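Side-chain contacts in ABC-type branched-chain amino acid transport systems periplasmic component-like protein (Thermomonospora curvata, PDB 4N03), which probably binds fatty acids outside the cell membrane and hands them to an ABC transporter for uptake: residues A[73-78]-A[320-325]; A[99-104]-A[337-342]; A[217-222]-A[245-250]. All blocks are in the same frame, centred on the assembly; numbering follows the deposited sequence.

Contact 1 of 3, residues A[73-78]-A[320-325]; sequences RTIEAV and IVVSAL
Where Ile75 meets Val322 and Leu325, no flat group takes part; the side chains of Tyr61 and Tyr60, from helix 47-66, touch Ile75 and Val322 respectively. The contact itself is methyl against methyl. It belongs to the α/β sandwich of a leucine-binding-type periplasmic protein: 73-78 lies on strand 74-81, an outermost strand of a four-stranded parallel sheet, and 320-325 lies within helix 309-330, laid against that sheet. The disulfide Cys71-Cys329 ties the same two parts of the chain together just before the strand and near the helix end.

Within 73-78, Ile75 alone reaches 320-325. Its CG1 branch stands beside the backbone N (chi1 -65°), and a nearly straight chi2 of 175° pushes CD1 outward, away from the strand. A beta-branched residue suits this place: the longer branch carries CD1 to the helix, while CG2, anti to the backbone N, takes no part. Its main chain is anchored too, Ile75 N being hydrogen-bonded to Asn65 OD1.

Val322 and Leu325 are three residues apart, so both fall on the same flank of the helix and receive one methyl together. All three are buried, and their apolar side chains leave no polar group in need of a partner. Ile75 CD1 comes within 3.9 Å of Val322 CG2, and the same carbon lies 4.2 Å from Leu325 CD1.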
loop_
_atom_site.group_PDB
_atom_site.type_symbol
_atom_site.label_atom_id
_atom_site.label_comp_id
_atom_site.label_asym_id
_atom_site.label_seq_id
_atom_site.Cartn_x
_atom_site.Cartn_y
_atom_site.Cartn_z
ATOM N N ARG A 73 -12.468 -11.671 23.520
ATOM C CA ARG A 73 -12.567 -10.249 23.486
ATOM C C ARG A 73 -12.970 -9.774 22.083
ATOM O O ARG A 73 -12.508 -10.278 21.058
ATOM C CB ARG A 73 -11.218 -9.634 23.870
ATOM C CG ARG A 73 -10.869 -9.873 25.342
ATOM C CD ARG A 73 -9.418 -9.511 25.624
ATOM N NE ARG A 73 -9.045 -9.652 27.014
ATOM C CZ ARG A 73 -8.776 -10.800 27.614
ATOM N NH1 ARG A 73 -8.787 -11.929 26.975
ATOM N NH2 ARG A 73 -8.414 -10.785 28.886
ATOM N N THR A 74 -13.856 -8.792 22.074
ATOM C CA THR A 74 -14.334 -8.194 20.828
ATOM C C THR A 74 -13.324 -7.173 20.317
ATOM O O THR A 74 -12.851 -6.378 21.076
ATOM C CB THR A 74 -15.707 -7.503 21.019
ATOM O OG1 THR A 74 -15.582 -6.356 21.869
ATOM C CG2 THR A 74 -16.697 -8.398 21.638
ATOM N N ILE A 75 -13.104 -7.187 19.019
ATOM C CA ILE A 75 -12.215 -6.201 18.396
ATOM C C ILE A 75 -13.033 -4.960 18.048
ATOM O O ILE A 75 -14.086 -5.070 17.402
ATOM C CB ILE A 75 -11.556 -6.784 17.133
ATOM C CG1 ILE A 75 -10.635 -7.942 17.515
ATOM C CG2 ILE A 75 -10.780 -5.695 16.394
ATOM C CD1 ILE A 75 -10.022 -8.669 16.344
ATOM N N GLU A 76 -12.583 -3.792 18.499
ATOM C CA GLU A 76 -13.178 -2.486 18.207
ATOM C C GLU A 76 -12.121 -1.631 17.519
ATOM O O GLU A 76 -11.111 -1.294 18.148
ATOM C CB GLU A 76 -13.555 -1.770 19.519
ATOM C CG GLU A 76 -14.058 -0.326 19.403
ATOM C CD GLU A 76 -14.186 0.381 20.750
ATOM O OE1 GLU A 76 -14.619 -0.263 21.729
ATOM O OE2 GLU A 76 -13.871 1.588 20.835
ATOM N N ALA A 77 -12.373 -1.252 16.293
ATOM C CA ALA A 77 -11.459 -0.408 15.541
ATOM C C ALA A 77 -11.957 1.017 15.515
ATOM O O ALA A 77 -13.112 1.249 15.095
ATOM C CB ALA A 77 -11.327 -0.903 14.121
ATOM N N VAL A 78 -11.170 1.930 16.053
ATOM C CA VAL A 78 -11.478 3.342 16.008
ATOM C C VAL A 78 -10.769 3.973 14.832
ATOM O O VAL A 78 -9.629 3.644 14.539
ATOM C CB VAL A 78 -11.152 4.087 17.309
ATOM C CG1 VAL A 78 -11.861 3.428 18.471
ATOM C CG2 VAL A 78 -9.678 4.149 17.594
ATOM N N ILE A 320 -3.367 -10.000 9.197
ATOM C CA ILE A 320 -2.054 -9.964 9.857
ATOM C C ILE A 320 -2.214 -9.671 11.339
ATOM O O ILE A 320 -1.638 -10.371 12.196
ATOM C CB ILE A 320 -1.114 -8.931 9.189
ATOM C CG1 ILE A 320 -0.726 -9.393 7.789
ATOM C CG2 ILE A 320 0.135 -8.738 10.063
ATOM C CD1 ILE A 320 -0.095 -8.302 6.952
ATOM N N VAL A 321 -2.937 -8.612 11.705
ATOM C CA VAL A 321 -3.044 -8.263 13.095
ATOM C C VAL A 321 -3.792 -9.338 13.897
ATOM O O VAL A 321 -3.452 -9.648 15.035
ATOM C CB VAL A 321 -3.626 -6.845 13.319
ATOM C CG1 VAL A 321 -5.141 -6.784 13.109
ATOM C CG2 VAL A 321 -3.260 -6.374 14.714
ATOM N N VAL A 322 -4.835 -9.924 13.312
ATOM C CA VAL A 322 -5.616 -10.963 14.000
ATOM C C VAL A 322 -4.747 -12.213 14.224
ATOM O O VAL A 322 -4.815 -12.812 15.290
ATOM C CB VAL A 322 -6.964 -11.258 13.295
ATOM C CG1 VAL A 322 -7.597 -12.474 13.884
ATOM C CG2 VAL A 322 -7.860 -10.045 13.385
ATOM N N SER A 323 -3.970 -12.620 13.228
ATOM C CA SER A 323 -3.081 -13.763 13.407
ATOM C C SER A 323 -2.156 -13.518 14.618
ATOM O O SER A 323 -1.944 -14.392 15.453
ATOM C CB SER A 323 -2.232 -14.004 12.148
ATOM O OG SER A 323 -3.025 -14.569 11.112
ATOM N N ALA A 324 -1.596 -12.308 14.709
ATOM C CA ALA A 324 -0.701 -11.958 15.804
ATOM C C ALA A 324 -1.451 -11.913 17.120
ATOM O O ALA A 324 -0.974 -12.421 18.125
ATOM C CB ALA A 324 0.006 -10.626 15.544
ATOM N N LEU A 325 -2.678 -11.376 17.115
ATOM C CA LEU A 325 -3.452 -11.318 18.338
ATOM C C LEU A 325 -3.787 -12.718 18.866
ATOM O O LEU A 325 -3.732 -12.961 20.055
ATOM C CB LEU A 325 -4.761 -10.540 18.132
ATOM C CG LEU A 325 -4.652 -9.015 17.953
ATOM C CD1 LEU A 325 -5.935 -8.447 17.375
ATOM C CD2 LEU A 325 -4.332 -8.372 19.293
#

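Contact 2 of 3, residues A[99-104]-A[337-342]; sequences NVLAIP and EGLINA
Leu339 brings the short helix 336-343 onto Leu101 and Ala102, and the helix reaches this point from a start tied to the same backbone: Arg336, just ahead of 337-342, gives hydrogen bonds from NH2 and NE to the carbonyl oxygens of Val100 and Leu101. Two residues on, Gly338 is buried within the first turn and its N is hydrogen-bonded to Thr335 OG1.

Leu339 follows, with CG anti to the backbone N (chi1 -174°), which turns its forked end toward the other segment. CD2 does the touching, lying 3.7 Å from Ala102 CB and 4.0 Å from Leu101 CD2. The short alanine side chain meets the methyl with its single CB, while the longer Leu101 flanks it. In the α/β layering of this lobe, 99-104 leads into strand 103-107 of the parallel sheet, and Leu339 fills the layer between that entry and helix 309-330. Its other methyl, CD1, lies 3.6 Å from Ala324 C.

Ile340, one residue on, turns to Phe125 and Tyr140. Asn341, closer to the surface, accepts a hydrogen bond from Lys139 NZ at OD1, and its own N bonds back to Glu337 O at 3.0 Å.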
loop_
_atom_site.group_PDB
_atom_site.type_symbol
_atom_site.label_atom_id
_atom_site.label_comp_id
_atom_site.label_asym_id
_atom_site.label_seq_id
_atom_site.Cartn_x
_atom_site.Cartn_y
_atom_site.Cartn_z
ATOM N N ASN A 99 -4.575 4.511 24.103
ATOM C CA ASN A 99 -5.899 3.843 24.217
ATOM C C ASN A 99 -6.214 2.797 23.176
ATOM O O ASN A 99 -7.321 2.266 23.166
ATOM C CB ASN A 99 -7.083 4.835 24.311
ATOM C CG ASN A 99 -7.177 5.797 23.143
ATOM O OD1 ASN A 99 -7.765 5.497 22.102
ATOM N ND2 ASN A 99 -6.635 6.996 23.338
ATOM N N VAL A 100 -5.251 2.488 22.302
ATOM C CA VAL A 100 -5.354 1.389 21.369
ATOM C C VAL A 100 -4.140 0.496 21.561
ATOM O O VAL A 100 -3.057 0.966 21.916
ATOM C CB VAL A 100 -5.488 1.829 19.883
ATOM C CG1 VAL A 100 -6.694 2.740 19.682
ATOM C CG2 VAL A 100 -4.250 2.489 19.354
ATOM N N LEU A 101 -4.276 -0.771 21.273
ATOM C CA LEU A 101 -3.172 -1.683 21.423
ATOM C C LEU A 101 -2.181 -1.594 20.270
ATOM O O LEU A 101 -0.949 -1.691 20.519
ATOM C CB LEU A 101 -3.712 -3.128 21.529
ATOM C CG LEU A 101 -2.612 -4.198 21.687
ATOM C CD1 LEU A 101 -1.843 -4.092 22.970
ATOM C CD2 LEU A 101 -3.270 -5.572 21.618
ATOM N N ALA A 102 -2.695 -1.466 19.064
ATOM C CA ALA A 102 -1.939 -1.508 17.819
ATOM C C ALA A 102 -2.694 -0.656 16.804
ATOM O O ALA A 102 -3.871 -0.319 17.017
ATOM C CB ALA A 102 -1.822 -2.943 17.333
ATOM N N ILE A 103 -2.014 -0.361 15.697
ATOM C CA ILE A 103 -2.548 0.432 14.569
ATOM C C ILE A 103 -2.409 -0.410 13.319
ATOM O O ILE A 103 -1.392 -0.356 12.616
ATOM C CB ILE A 103 -1.869 1.782 14.428
ATOM C CG1 ILE A 103 -2.109 2.593 15.692
ATOM C CG2 ILE A 103 -2.415 2.478 13.210
ATOM C CD1 ILE A 103 -1.393 3.939 15.679
ATOM N N PRO A 104 -3.446 -1.222 13.002
ATOM C CA PRO A 104 -3.355 -2.097 11.839
ATOM C C PRO A 104 -3.619 -1.497 10.489
ATOM O O PRO A 104 -3.523 -2.171 9.490
ATOM C CB PRO A 104 -4.387 -3.168 12.135
ATOM C CG PRO A 104 -5.435 -2.454 12.931
ATOM C CD PRO A 104 -4.600 -1.599 13.850
ATOM N N GLU A 337 4.514 -5.951 23.746
ATOM C CA GLU A 337 5.620 -6.893 23.580
ATOM C C GLU A 337 5.117 -8.259 23.071
ATOM O O GLU A 337 5.632 -8.868 22.137
ATOM C CB GLU A 337 6.377 -7.049 24.906
ATOM C CG GLU A 337 7.510 -8.058 24.913
ATOM C CD GLU A 337 8.193 -8.161 26.267
ATOM O OE1 GLU A 337 8.003 -9.195 26.939
ATOM O OE2 GLU A 337 8.913 -7.218 26.655
ATOM N N GLY A 338 4.026 -8.743 23.678
ATOM C CA GLY A 338 3.470 -10.032 23.290
ATOM C C GLY A 338 3.005 -10.011 21.843
ATOM O O GLY A 338 3.228 -10.944 21.076
ATOM N N LEU A 339 2.396 -8.905 21.455
ATOM C CA LEU A 339 1.847 -8.818 20.120
ATOM C C LEU A 339 2.911 -8.773 19.049
ATOM O O LEU A 339 2.848 -9.443 18.036
ATOM C CB LEU A 339 0.922 -7.616 20.013
ATOM C CG LEU A 339 0.167 -7.500 18.688
ATOM C CD1 LEU A 339 -0.790 -8.669 18.488
ATOM C CD2 LEU A 339 -0.633 -6.205 18.659
ATOM N N ILE A 340 3.942 -7.942 19.244
ATOM C CA ILE A 340 4.985 -7.820 18.242
ATOM C C ILE A 340 5.774 -9.108 18.132
ATOM O O ILE A 340 6.136 -9.517 17.043
ATOM C CB ILE A 340 5.876 -6.583 18.433
ATOM C CG1 ILE A 340 6.619 -6.265 17.124
ATOM C CG2 ILE A 340 6.832 -6.753 19.578
ATOM C CD1 ILE A 340 5.708 -5.890 15.969
ATOM N N ASN A 341 6.012 -9.764 19.265
ATOM C CA ASN A 341 6.775 -11.013 19.199
ATOM C C ASN A 341 5.962 -12.099 18.489
ATOM O O ASN A 341 6.495 -12.870 17.726
ATOM C CB ASN A 341 7.175 -11.413 20.614
ATOM C CG ASN A 341 8.293 -10.545 21.168
ATOM O OD1 ASN A 341 8.940 -9.819 20.437
ATOM N ND2 ASN A 341 8.441 -10.590 22.441
ATOM N N ALA A 342 4.638 -12.124 18.683
ATOM C CA ALA A 342 3.753 -13.037 17.953
ATOM C C ALA A 342 3.828 -12.741 16.458
ATOM O O ALA A 342 3.994 -13.637 15.646
ATOM C CB ALA A 342 2.318 -12.926 18.448
#

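Contact 3 of 3, residues A[217-222]-A[245-250]; sequences ALAKEK and QGMKQP
The carbonyl oxygens of Met247 and Gln249 are both hydrogen-bonded to one nitrogen, NH1 of Arg243, which probably helps hold the course of a loop that has no regular structure of its own. The loop reaches toward the helix end at 217-222 mainly through Met247, deposited as selenomethionine. Its side chain runs out straight at chi2 (-177°) and then bends at chi3 (77°), bringing the terminal methyl against the side of the helix near Ala219.

That methyl rests on backbone as much as on side chains. CE lies 3.8 Å from Ala219 N, and it is 4.1 Å from Leu218 CB. Ala219 CB is also 4.1 Å from Met247 CE, and the SE atom stands 4.2 Å from Ala219 CB. Alanine suits this spot because a single methyl allows the long, flexible chain to settle close to the helix; Leu218 meanwhile turns its own branches inward.

Both chain segments carry a Schellman motif. Lys222, the first residue to leave helical angles, takes a positive phi (56°), and its N bonds to Ala219 O at 3.0 Å. Gly246 does the same after helix 232-244. Glycine fits there because a CB would press on the carbonyl O of Gln245. Gln249 adds a polar tie, with NE2 hydrogen-bonded to Val223 O just past the first segment.

Leu218 packs on Leu202 of strand 198-204 and Ile226 of strand 225-229, and Glu221 OE1 forms a salt bridge with Lys170. The contact thus closes the end of helix 212-220 against the loop that completes the next beta-alpha-beta crossover, in which helix 232-244 joins strand 225-229 to its parallel neighbour, strand 251-253.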
loop_
_atom_site.group_PDB
_atom_site.type_symbol
_atom_site.label_atom_id
_atom_site.label_comp_id
_atom_site.label_asym_id
_atom_site.label_seq_id
_atom_site.Cartn_x
_atom_site.Cartn_y
_atom_site.Cartn_z
ATOM N N ALA A 217 6.121 19.341 -20.045
ATOM C CA ALA A 217 7.537 19.143 -19.789
ATOM C C ALA A 217 8.010 17.770 -20.285
ATOM O O ALA A 217 9.087 17.653 -20.868
ATOM C CB ALA A 217 7.827 19.304 -18.309
ATOM N N LEU A 218 7.211 16.722 -20.046
ATOM C CA LEU A 218 7.521 15.394 -20.546
ATOM C C LEU A 218 7.672 15.369 -22.069
ATOM O O LEU A 218 8.559 14.712 -22.617
ATOM C CB LEU A 218 6.450 14.392 -20.099
ATOM C CG LEU A 218 6.423 14.115 -18.606
ATOM C CD1 LEU A 218 5.101 13.514 -18.229
ATOM C CD2 LEU A 218 7.545 13.182 -18.206
ATOM N N ALA A 219 6.780 16.061 -22.765
ATOM C CA ALA A 219 6.826 16.134 -24.202
ATOM C C ALA A 219 8.078 16.902 -24.652
ATOM O O ALA A 219 8.761 16.486 -25.588
ATOM C CB ALA A 219 5.567 16.790 -24.716
ATOM N N LYS A 220 8.372 18.017 -24.002
ATOM C CA LYS A 220 9.560 18.799 -24.367
ATOM C C LYS A 220 10.837 17.991 -24.238
ATOM O O LYS A 220 11.775 18.109 -25.057
ATOM C CB LYS A 220 9.632 20.044 -23.502
ATOM C CG LYS A 220 10.803 20.947 -23.808
ATOM C CD LYS A 220 10.679 22.292 -23.104
ATOM C CE LYS A 220 11.692 23.291 -23.660
ATOM N NZ LYS A 220 11.454 24.640 -23.077
ATOM N N GLU A 221 10.896 17.167 -23.208
ATOM C CA GLU A 221 12.018 16.280 -22.983
ATOM C C GLU A 221 12.056 15.051 -23.865
ATOM O O GLU A 221 13.061 14.284 -23.829
ATOM C CB GLU A 221 12.061 15.886 -21.531
ATOM C CG GLU A 221 12.607 16.943 -20.635
ATOM C CD GLU A 221 14.137 17.051 -20.677
ATOM O OE1 GLU A 221 14.888 16.061 -20.833
ATOM O OE2 GLU A 221 14.585 18.144 -20.472
ATOM N N LYS A 222 11.012 14.812 -24.630
ATOM C CA LYS A 222 10.954 13.694 -25.540
ATOM C C LYS A 222 11.187 12.375 -24.805
ATOM O O LYS A 222 11.962 11.517 -25.213
ATOM C CB LYS A 222 11.912 13.887 -26.707
ATOM C CG LYS A 222 11.669 15.163 -27.501
ATOM C CD LYS A 222 12.648 15.288 -28.672
ATOM C CE LYS A 222 12.317 16.483 -29.552
ATOM N NZ LYS A 222 13.060 16.495 -30.849
ATOM N N GLN A 245 -2.842 14.901 -26.233
ATOM C CA GLN A 245 -1.727 15.527 -26.904
ATOM C C GLN A 245 -1.096 14.604 -27.923
ATOM O O GLN A 245 -0.099 14.967 -28.538
ATOM C CB GLN A 245 -0.691 16.050 -25.904
ATOM C CG GLN A 245 -1.190 17.243 -25.105
ATOM C CD GLN A 245 -1.355 18.454 -25.973
ATOM O OE1 GLN A 245 -0.533 18.735 -26.804
ATOM N NE2 GLN A 245 -2.473 19.114 -25.863
ATOM N N GLY A 246 -1.638 13.410 -28.127
ATOM C CA GLY A 246 -1.082 12.478 -29.075
ATOM C C GLY A 246 0.131 11.710 -28.576
ATOM O O GLY A 246 0.767 11.040 -29.350
HETATM N N MSE A 247 0.401 11.758 -27.288
HETATM C CA MSE A 247 1.580 11.051 -26.748
HETATM C C MSE A 247 1.249 9.589 -26.714
HETATM O O MSE A 247 0.142 9.176 -26.288
HETATM C CB MSE A 247 1.900 11.562 -25.355
HETATM C CG MSE A 247 2.324 13.014 -25.487
HETATM SE SE MSE A 247 2.839 13.764 -23.774
HETATM C CE MSE A 247 4.616 13.009 -23.548
ATOM N N LYS A 248 2.209 8.773 -27.123
ATOM C CA LYS A 248 2.003 7.328 -27.181
ATOM C C LYS A 248 2.873 6.536 -26.215
ATOM O O LYS A 248 2.786 5.322 -26.163
ATOM C CB LYS A 248 2.206 6.798 -28.597
ATOM C CG LYS A 248 1.319 7.461 -29.653
ATOM C CD LYS A 248 -0.175 7.299 -29.362
ATOM C CE LYS A 248 -1.089 8.017 -30.368
ATOM N NZ LYS A 248 -2.475 7.780 -29.908
ATOM N N GLN A 249 3.635 7.231 -25.394
ATOM C CA GLN A 249 4.522 6.554 -24.447
ATOM C C GLN A 249 3.730 5.734 -23.459
ATOM O O GLN A 249 2.682 6.199 -22.975
ATOM C CB GLN A 249 5.328 7.592 -23.684
ATOM C CG GLN A 249 6.318 8.425 -24.498
ATOM C CD GLN A 249 5.765 9.698 -25.083
ATOM O OE1 GLN A 249 4.563 9.801 -25.330
ATOM N NE2 GLN A 249 6.610 10.690 -25.272
ATOM N N PRO A 250 4.213 4.587 -23.057
ATOM C CA PRO A 250 3.546 3.890 -21.959
ATOM C C PRO A 250 3.659 4.672 -20.658
ATOM O O PRO A 250 4.659 5.392 -20.431
ATOM C CB PRO A 250 4.335 2.583 -21.878
ATOM C CG PRO A 250 5.703 2.964 -22.281
ATOM C CD PRO A 250 5.482 3.937 -23.417
#

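Contacts 1 and 2 are neighbours, their centres about 9 Å apart, both reaching the four-stranded parallel sheet and touching each other through helices 309-330 and 336-343. Along the chain their segments alternate: 73-78 and 99-104 come early, 320-325 and 337-342 late, so this lobe is built from distant parts of the sequence. Contact 3 (217-222 with 245-250) is local in sequence, lies between those early and late parts, and sits beside the seven-stranded mixed sheet, on whose strands its side chains pack. Its centre is about 48 Å from each of the others, on the opposite side of the chain's centre. The three thus sample the two lobes expected of a periplasmic binding protein.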